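PDB 4G9Y: PcaV transcriptional regulator from Streptomyces coelicolor, which binds 3,4-dihydroxybenzoate and probably acts as a DNA-binding transcription factor of the MarR family, with a winged helix-turn-helix fold. Local coordinates for residues Y41-Q55 with R93-H106. Sequence-based numbering, arbitrary orientation.
Sequences YAVLNALVAEPGLDQ and RSLLRLTDEGLRVH
Asp-54 and Leu-95 form a single backbone bridge beyond helix 41-49, which runs nearly perpendicular to strand 94-98 (94° between axes 7.9 Å apart at their closest) and also crosses helix 100-106. Leu-96 N donates to Leu-53 O and Gln-55 N to Ser-94 O, both at 2.9 Å, and a water links Leu-47 O to Leu-98 N. At the helix crossing, His-106 fits as a knob among Tyr-41, Leu-44, Asn-45 and Val-48. With its CG anti to the backbone N (chi1 167°), the imidazole of His-106 reaches Asn-45, whose ND2 donates a nearly straight bond to His-106 NE2 (2.9 Å), in the plane of both ring and amide. Val-48 CG2 makes a CH-pi contact over one face of the His-106 ring, 3.6 Å from its centroid, while the Tyr-41 ring lies almost parallel but slid aside, with little overlap. Were His-106 cut back to an alanine, the Asn-45 amide would probably lose its acceptor and a gap would open beside Tyr-41 and Val-48. Leu-98 packs against helix 41-49, its CD1 on Val-48 CG2 (3.5 Å) and its CD2 on Leu-44 CD2 (3.6 Å). Leu-47 lays CD1 on Leu-96 CB and CB on Leu-98 CG (each 3.8 Å). The Arg-97 guanidinium lays one face over the backbone of Pro-51 and Gly-52. Strand 94-98 pairs antiparallel with strand 82-86 in the wing; Leu-47 also packs on Leu-82 and on Val-58 of helix 55-62, and Leu-96 on Val-73 of helix 66-78.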
ATOM      1  N   TYR A  41      -4.874 -16.214  -1.258  1.00 20.74           N
ATOM      2  CA  TYR A  41      -5.822 -16.611  -2.290  1.00 22.75           C
ATOM      3  C   TYR A  41      -5.141 -16.741  -3.656  1.00 19.44           C
ATOM      4  O   TYR A  41      -5.456 -17.648  -4.433  1.00 18.46           O
ATOM      5  CB  TYR A  41      -7.014 -15.639  -2.369  1.00 20.44           C
ATOM      6  CG  TYR A  41      -7.922 -15.996  -3.507  1.00 23.77           C
ATOM      7  CD1 TYR A  41      -8.922 -16.948  -3.356  1.00 23.59           C
ATOM      8  CD2 TYR A  41      -7.747 -15.417  -4.761  1.00 18.77           C
ATOM      9  CE1 TYR A  41      -9.746 -17.297  -4.430  1.00 26.26           C
ATOM     10  CE2 TYR A  41      -8.547 -15.769  -5.830  1.00 22.68           C
ATOM     11  CZ  TYR A  41      -9.545 -16.699  -5.662  1.00 28.97           C
ATOM     12  OH  TYR A  41     -10.331 -17.017  -6.751  1.00 32.79           O
ATOM     13  N   ALA A  42      -4.230 -15.820  -3.968  1.00 18.80           N
ATOM     14  CA  ALA A  42      -3.511 -15.889  -5.237  1.00 18.40           C
ATOM     15  C   ALA A  42      -2.748 -17.207  -5.385  1.00 14.34           C
ATOM     16  O   ALA A  42      -2.665 -17.779  -6.487  1.00 18.09           O
ATOM     17  CB  ALA A  42      -2.556 -14.682  -5.397  1.00 22.84           C
ATOM     18  N   VAL A  43      -2.209 -17.700  -4.278  1.00 15.20           N
ATOM     19  CA  VAL A  43      -1.522 -18.997  -4.290  1.00 19.96           C
ATOM     20  C   VAL A  43      -2.497 -20.151  -4.557  1.00 19.18           C
ATOM     21  O   VAL A  43      -2.228 -21.024  -5.383  1.00 18.67           O
ATOM     22  CB  VAL A  43      -0.722 -19.221  -2.977  1.00 23.34           C
ATOM     23  CG1 VAL A  43      -0.177 -20.640  -2.901  1.00 21.03           C
ATOM     24  CG2 VAL A  43       0.410 -18.212  -2.896  1.00 24.18           C
ATOM     25  N   LEU A  44      -3.628 -20.170  -3.856  1.00 21.04           N
ATOM     26  CA  LEU A  44      -4.646 -21.184  -4.138  1.00 22.46           C
ATOM     27  C   LEU A  44      -5.055 -21.098  -5.605  1.00 18.23           C
ATOM     28  O   LEU A  44      -5.202 -22.110  -6.295  1.00 22.02           O
ATOM     29  CB  LEU A  44      -5.886 -20.977  -3.264  1.00 18.04           C
ATOM     30  CG  LEU A  44      -5.720 -21.011  -1.749  1.00 22.21           C
ATOM     31  CD1 LEU A  44      -7.015 -20.523  -1.086  1.00 21.95           C
ATOM     32  CD2 LEU A  44      -5.357 -22.417  -1.290  1.00 17.43           C
ATOM     33  N   ASN A  45      -5.256 -19.878  -6.070  1.00 19.50           N
ATOM     34  CA  ASN A  45      -5.665 -19.661  -7.447  1.00 19.29           C
ATOM     35  C   ASN A  45      -4.660 -20.185  -8.468  1.00 22.76           C
ATOM     36  O   ASN A  45      -5.037 -20.847  -9.446  1.00 23.06           O
ATOM     37  CB  ASN A  45      -5.945 -18.179  -7.690  1.00 19.74           C
ATOM     38  CG  ASN A  45      -6.524 -17.925  -9.067  1.00 28.12           C
ATOM     39  OD1 ASN A  45      -5.873 -17.333  -9.931  1.00 34.84           O
ATOM     40  ND2 ASN A  45      -7.737 -18.406  -9.288  1.00 21.24           N
ATOM     41  N   ALA A  46      -3.384 -19.895  -8.242  1.00 21.36           N
ATOM     42  CA  ALA A  46      -2.328 -20.400  -9.114  1.00 24.25           C
ATOM     43  C   ALA A  46      -2.302 -21.936  -9.141  1.00 23.89           C
ATOM     44  O   ALA A  46      -2.021 -22.556 -10.175  1.00 21.95           O
ATOM     45  CB  ALA A  46      -0.972 -19.855  -8.667  1.00 22.76           C
ATOM     46  N   LEU A  47      -2.599 -22.556  -8.004  1.00 17.62           N
ATOM     47  CA  LEU A  47      -2.499 -24.013  -7.900  1.00 20.78           C
ATOM     48  C   LEU A  47      -3.732 -24.748  -8.450  1.00 24.10           C
ATOM     49  O   LEU A  47      -3.664 -25.937  -8.756  1.00 24.35           O
ATOM     50  CB  LEU A  47      -2.223 -24.425  -6.450  1.00 21.89           C
ATOM     51  CG  LEU A  47      -0.822 -24.070  -5.936  1.00 23.30           C
ATOM     52  CD1 LEU A  47      -0.721 -24.381  -4.446  1.00 22.86           C
ATOM     53  CD2 LEU A  47       0.250 -24.829  -6.731  1.00 29.25           C
ATOM     54  N   VAL A  48      -4.860 -24.052  -8.544  1.00 21.52           N
ATOM     55  CA  VAL A  48      -6.013 -24.586  -9.267  1.00 26.81           C
ATOM     56  C   VAL A  48      -5.689 -24.676 -10.762  1.00 29.83           C
ATOM     57  O   VAL A  48      -5.998 -25.666 -11.435  1.00 25.09           O
ATOM     58  CB  VAL A  48      -7.261 -23.695  -9.077  1.00 27.62           C
ATOM     59  CG1 VAL A  48      -8.376 -24.152  -9.996  1.00 34.28           C
ATOM     60  CG2 VAL A  48      -7.731 -23.733  -7.630  1.00 25.03           C
ATOM     61  N   ALA A  49      -5.051 -23.632 -11.282  1.00 27.76           N
ATOM     62  CA  ALA A  49      -4.670 -23.608 -12.685  1.00 29.91           C
ATOM     63  C   ALA A  49      -3.549 -24.595 -13.004  1.00 30.56           C
ATOM     64  O   ALA A  49      -3.528 -25.183 -14.085  1.00 31.89           O
ATOM     65  CB  ALA A  49      -4.287 -22.183 -13.114  1.00 28.86           C
ATOM     66  N   GLU A  50      -2.618 -24.785 -12.070  1.00 29.61           N
ATOM     67  CA  GLU A  50      -1.482 -25.679 -12.304  1.00 23.98           C
ATOM     68  C   GLU A  50      -1.142 -26.535 -11.097  1.00 25.39           C
ATOM     69  O   GLU A  50      -0.187 -26.257 -10.377  1.00 28.66           O
ATOM     70  CB  GLU A  50      -0.252 -24.876 -12.745  1.00 26.22           C
ATOM     71  CG  GLU A  50      -0.447 -24.136 -14.073  1.00 28.97           C
ATOM     72  CD  GLU A  50       0.728 -23.233 -14.437  1.00 30.46           C
ATOM     73  OE1 GLU A  50       1.419 -23.513 -15.438  1.00 31.25           O
ATOM     74  OE2 GLU A  50       0.945 -22.228 -13.734  1.00 39.04           O
ATOM     75  N   PRO A  51      -1.917 -27.599 -10.879  1.00 31.94           N
ATOM     76  CA  PRO A  51      -1.672 -28.460  -9.728  1.00 32.54           C
ATOM     77  C   PRO A  51      -0.273 -29.035  -9.806  1.00 30.95           C
ATOM     78  O   PRO A  51       0.179 -29.393 -10.886  1.00 29.43           O
ATOM     79  CB  PRO A  51      -2.715 -29.568  -9.901  1.00 31.92           C
ATOM     80  CG  PRO A  51      -3.802 -28.921 -10.692  1.00 32.09           C
ATOM     81  CD  PRO A  51      -3.067 -28.056 -11.672  1.00 27.81           C
ATOM     82  N   GLY A  52       0.425 -29.089  -8.682  1.00 29.17           N
ATOM     83  CA  GLY A  52       1.734 -29.717  -8.661  1.00 34.46           C
ATOM     84  C   GLY A  52       2.876 -28.790  -9.020  1.00 30.96           C
ATOM     85  O   GLY A  52       4.026 -29.220  -9.097  1.00 37.23           O
ATOM     86  N   LEU A  53       2.572 -27.518  -9.240  1.00 27.97           N
ATOM     87  CA  LEU A  53       3.609 -26.531  -9.536  1.00 24.77           C
ATOM     88  C   LEU A  53       4.567 -26.471  -8.354  1.00 32.02           C
ATOM     89  O   LEU A  53       4.165 -26.696  -7.221  1.00 30.41           O
ATOM     90  CB  LEU A  53       2.956 -25.165  -9.735  1.00 26.78           C
ATOM     91  CG  LEU A  53       3.606 -24.132 -10.640  1.00 39.70           C
ATOM     92  CD1 LEU A  53       3.937 -24.715 -12.012  1.00 33.59           C
ATOM     93  CD2 LEU A  53       2.664 -22.945 -10.759  1.00 35.93           C
ATOM     94  N   ASP A  54       5.840 -26.197  -8.602  1.00 28.23           N
ATOM     95  CA  ASP A  54       6.778 -26.144  -7.490  1.00 38.39           C
ATOM     96  C   ASP A  54       6.661 -24.798  -6.789  1.00 33.06           C
ATOM     97  O   ASP A  54       6.169 -23.837  -7.360  1.00 28.18           O
ATOM     98  CB  ASP A  54       8.204 -26.347  -7.976  1.00 50.79           C
ATOM     99  CG  ASP A  54       8.678 -25.203  -8.834  1.00 58.30           C
ATOM    100  OD1 ASP A  54       8.395 -25.222 -10.049  1.00 65.23           O
ATOM    101  OD2 ASP A  54       9.308 -24.273  -8.290  1.00 62.30           O
ATOM    102  N   GLN A  55       7.140 -24.732  -5.556  1.00 31.34           N
ATOM    103  CA  GLN A  55       6.989 -23.544  -4.730  1.00 25.24           C
ATOM    104  C   GLN A  55       7.642 -22.311  -5.317  1.00 33.70           C
ATOM    105  O   GLN A  55       7.077 -21.219  -5.275  1.00 34.32           O
ATOM    106  CB  GLN A  55       7.554 -23.812  -3.335  1.00 28.31           C
ATOM    107  CG  GLN A  55       7.357 -22.678  -2.352  1.00 29.58           C
ATOM    108  CD  GLN A  55       7.631 -23.123  -0.925  1.00 36.68           C
ATOM    109  OE1 GLN A  55       7.189 -24.193  -0.503  1.00 35.84           O
ATOM    110  NE2 GLN A  55       8.377 -22.311  -0.182  1.00 35.82           N
ATOM    111  N   ARG A  93      13.504 -29.127  -4.893  1.00 72.78           N
ATOM    112  CA  ARG A  93      12.288 -28.365  -5.142  1.00 68.92           C
ATOM    113  C   ARG A  93      11.101 -29.099  -4.508  1.00 60.05           C
ATOM    114  O   ARG A  93      11.144 -30.317  -4.307  1.00 54.18           O
ATOM    115  CB  ARG A  93      12.076 -28.109  -6.637  1.00 74.79           C
ATOM    116  CG  ARG A  93      12.271 -29.322  -7.527  1.00 82.67           C
ATOM    117  CD  ARG A  93      12.211 -28.943  -9.007  1.00 90.60           C
ATOM    118  NE  ARG A  93      10.878 -28.504  -9.424  1.00 95.81           N
ATOM    119  CZ  ARG A  93      10.252 -28.932 -10.519  1.00 94.10           C
ATOM    120  NH1 ARG A  93      10.838 -29.815 -11.318  1.00 97.38           N
ATOM    121  NH2 ARG A  93       9.039 -28.476 -10.817  1.00 86.44           N
ATOM    122  N   SER A  94      10.056 -28.349  -4.165  1.00 52.69           N
ATOM    123  CA  SER A  94       8.891 -28.916  -3.492  1.00 51.54           C
ATOM    124  C   SER A  94       7.648 -28.678  -4.330  1.00 39.92           C
ATOM    125  O   SER A  94       7.397 -27.555  -4.747  1.00 34.58           O
ATOM    126  CB  SER A  94       8.701 -28.268  -2.119  1.00 59.32           C
ATOM    127  OG  SER A  94       9.890 -28.317  -1.346  1.00 65.53           O
ATOM    128  N   LEU A  95       6.865 -29.727  -4.560  1.00 33.20           N
ATOM    129  CA  LEU A  95       5.654 -29.608  -5.367  1.00 33.89           C
ATOM    130  C   LEU A  95       4.457 -29.326  -4.470  1.00 29.74           C
ATOM    131  O   LEU A  95       4.312 -29.952  -3.425  1.00 31.03           O
ATOM    132  CB  LEU A  95       5.423 -30.896  -6.144  1.00 37.44           C
ATOM    133  CG  LEU A  95       6.660 -31.416  -6.877  1.00 45.07           C
ATOM    134  CD1 LEU A  95       6.323 -32.666  -7.675  1.00 47.99           C
ATOM    135  CD2 LEU A  95       7.234 -30.330  -7.776  1.00 39.85           C
ATOM    136  N   LEU A  96       3.607 -28.389  -4.882  1.00 28.55           N
ATOM    137  CA  LEU A  96       2.461 -27.976  -4.082  1.00 27.17           C
ATOM    138  C   LEU A  96       1.183 -28.395  -4.775  1.00 26.10           C
ATOM    139  O   LEU A  96       1.065 -28.282  -5.994  1.00 23.97           O
ATOM    140  CB  LEU A  96       2.443 -26.449  -3.923  1.00 21.65           C
ATOM    141  CG  LEU A  96       3.719 -25.817  -3.375  1.00 25.34           C
ATOM    142  CD1 LEU A  96       3.571 -24.304  -3.310  1.00 23.87           C
ATOM    143  CD2 LEU A  96       4.041 -26.404  -1.995  1.00 28.55           C
ATOM    144  N   ARG A  97       0.214 -28.855  -3.999  1.00 26.86           N
ATOM    145  CA  ARG A  97      -1.065 -29.250  -4.556  1.00 29.13           C
ATOM    146  C   ARG A  97      -2.167 -28.900  -3.560  1.00 23.32           C
ATOM    147  O   ARG A  97      -1.980 -29.070  -2.360  1.00 25.95           O
ATOM    148  CB  ARG A  97      -1.026 -30.751  -4.807  1.00 36.22           C
ATOM    149  CG  ARG A  97      -2.202 -31.304  -5.546  1.00 48.84           C
ATOM    150  CD  ARG A  97      -1.939 -32.761  -5.889  1.00 55.26           C
ATOM    151  NE  ARG A  97      -0.729 -32.900  -6.698  1.00 56.27           N
ATOM    152  CZ  ARG A  97      -0.718 -32.906  -8.028  1.00 54.88           C
ATOM    153  NH1 ARG A  97      -1.853 -32.791  -8.710  1.00 47.51           N
ATOM    154  NH2 ARG A  97       0.430 -33.032  -8.678  1.00 56.18           N
ATOM    155  N   LEU A  98      -3.307 -28.402  -4.038  1.00 19.26           N
ATOM    156  CA  LEU A  98      -4.422 -28.102  -3.132  1.00 22.65           C
ATOM    157  C   LEU A  98      -5.031 -29.385  -2.584  1.00 26.68           C
ATOM    158  O   LEU A  98      -5.002 -30.413  -3.247  1.00 22.97           O
ATOM    159  CB  LEU A  98      -5.509 -27.309  -3.845  1.00 25.72           C
ATOM    160  CG  LEU A  98      -5.039 -25.938  -4.329  1.00 27.52           C
ATOM    161  CD1 LEU A  98      -6.214 -25.133  -4.771  1.00 31.45           C
ATOM    162  CD2 LEU A  98      -4.308 -25.237  -3.199  1.00 26.75           C
ATOM    163  N   THR A  99      -5.573 -29.317  -1.374  1.00 20.50           N
ATOM    164  CA  THR A  99      -6.344 -30.416  -0.819  1.00 22.45           C
ATOM    165  C   THR A  99      -7.774 -30.238  -1.304  1.00 23.54           C
ATOM    166  O   THR A  99      -8.096 -29.207  -1.895  1.00 19.01           O
ATOM    167  CB  THR A  99      -6.337 -30.361   0.710  1.00 19.51           C
ATOM    168  OG1 THR A  99      -6.929 -29.124   1.142  1.00 18.83           O
ATOM    169  CG2 THR A  99      -4.909 -30.449   1.243  1.00 17.55           C
ATOM    170  N   ASP A 100      -8.633 -31.223  -1.062  1.00 19.64           N
ATOM    171  CA  ASP A 100     -10.066 -31.053  -1.355  1.00 22.23           C
ATOM    172  C   ASP A 100     -10.652 -29.794  -0.702  1.00 28.68           C
ATOM    173  O   ASP A 100     -11.445 -29.077  -1.315  1.00 26.38           O
ATOM    174  CB  ASP A 100     -10.875 -32.278  -0.914  1.00 31.02           C
ATOM    175  CG  ASP A 100     -10.455 -33.553  -1.635  1.00 33.21           C
ATOM    176  OD1 ASP A 100      -9.698 -33.472  -2.619  1.00 35.47           O
ATOM    177  OD2 ASP A 100     -10.894 -34.645  -1.221  1.00 32.00           O
ATOM    178  N   GLU A 101     -10.274 -29.520   0.541  1.00 21.23           N
ATOM    179  CA  GLU A 101     -10.780 -28.326   1.211  1.00 20.91           C
ATOM    180  C   GLU A 101     -10.185 -27.038   0.624  1.00 22.93           C
ATOM    181  O   GLU A 101     -10.865 -26.014   0.551  1.00 22.63           O
ATOM    182  CB  GLU A 101     -10.576 -28.424   2.734  1.00 21.84           C
ATOM    183  CG  GLU A 101     -11.084 -27.233   3.560  1.00 20.72           C
ATOM    184  CD  GLU A 101     -12.583 -26.949   3.419  1.00 27.18           C
ATOM    185  OE1 GLU A 101     -13.317 -27.730   2.775  1.00 28.61           O
ATOM    186  OE2 GLU A 101     -13.033 -25.924   3.973  1.00 29.65           O
ATOM    187  N   GLY A 102      -8.929 -27.091   0.182  1.00 23.57           N
ATOM    188  CA  GLY A 102      -8.316 -25.934  -0.460  1.00 21.93           C
ATOM    189  C   GLY A 102      -9.054 -25.579  -1.742  1.00 19.17           C
ATOM    190  O   GLY A 102      -9.246 -24.412  -2.059  1.00 20.46           O
ATOM    191  N   LEU A 103      -9.496 -26.598  -2.473  1.00 21.34           N
ATOM    192  CA  LEU A 103     -10.277 -26.369  -3.686  1.00 24.05           C
ATOM    193  C   LEU A 103     -11.618 -25.724  -3.362  1.00 25.43           C
ATOM    194  O   LEU A 103     -12.075 -24.836  -4.069  1.00 23.66           O
ATOM    195  CB  LEU A 103     -10.514 -27.683  -4.427  1.00 26.31           C
ATOM    196  CG  LEU A 103      -9.428 -28.119  -5.406  1.00 41.16           C
ATOM    197  CD1 LEU A 103      -9.569 -29.594  -5.740  1.00 49.65           C
ATOM    198  CD2 LEU A 103      -9.511 -27.264  -6.672  1.00 40.72           C
ATOM    199  N   ARG A 104     -12.251 -26.206  -2.298  1.00 25.00           N
ATOM    200  CA  ARG A 104     -13.538 -25.694  -1.846  1.00 23.67           C
ATOM    201  C   ARG A 104     -13.430 -24.230  -1.386  1.00 20.03           C
ATOM    202  O   ARG A 104     -14.253 -23.378  -1.748  1.00 21.47           O
ATOM    203  CB  ARG A 104     -14.051 -26.592  -0.716  1.00 31.35           C
ATOM    204  CG  ARG A 104     -15.456 -26.295  -0.217  1.00 45.29           C
ATOM    205  CD  ARG A 104     -15.932 -27.416   0.728  1.00 51.23           C
ATOM    206  NE  ARG A 104     -16.017 -28.714   0.043  1.00 57.11           N
ATOM    207  CZ  ARG A 104     -15.216 -29.759   0.268  1.00 60.96           C
ATOM    208  NH1 ARG A 104     -14.247 -29.700   1.178  1.00 55.00           N
ATOM    209  NH2 ARG A 104     -15.390 -30.878  -0.421  1.00 64.53           N
ATOM    210  N   VAL A 105     -12.408 -23.940  -0.597  1.00 19.34           N
ATOM    211  CA  VAL A 105     -12.168 -22.581  -0.129  1.00 20.05           C
ATOM    212  C   VAL A 105     -11.899 -21.651  -1.322  1.00 23.31           C
ATOM    213  O   VAL A 105     -12.426 -20.535  -1.392  1.00 24.50           O
ATOM    214  CB  VAL A 105     -11.002 -22.540   0.897  1.00 23.00           C
ATOM    215  CG1 VAL A 105     -10.519 -21.110   1.134  1.00 22.36           C
ATOM    216  CG2 VAL A 105     -11.440 -23.182   2.214  1.00 25.88           C
ATOM    217  N   HIS A 106     -11.100 -22.116  -2.276  1.00 21.72           N
ATOM    218  CA  HIS A 106     -10.813 -21.295  -3.449  1.00 20.89           C
ATOM    219  C   HIS A 106     -12.093 -20.961  -4.209  1.00 21.29           C
ATOM    220  O   HIS A 106     -12.303 -19.820  -4.629  1.00 19.42           O
ATOM    221  CB  HIS A 106      -9.800 -21.970  -4.381  1.00 21.91           C
ATOM    222  CG  HIS A 106      -9.701 -21.317  -5.727  1.00 26.47           C
ATOM    223  ND1 HIS A 106     -10.434 -21.744  -6.815  1.00 23.96           N
ATOM    224  CD2 HIS A 106      -8.970 -20.261  -6.156  1.00 20.99           C
ATOM    225  CE1 HIS A 106     -10.147 -20.986  -7.859  1.00 26.56           C
ATOM    226  NE2 HIS A 106      -9.264 -20.077  -7.485  1.00 25.80           N
TER
HETATM  227  O   HOH W   1      -3.715 -28.147  -6.899  1.00 25.33           O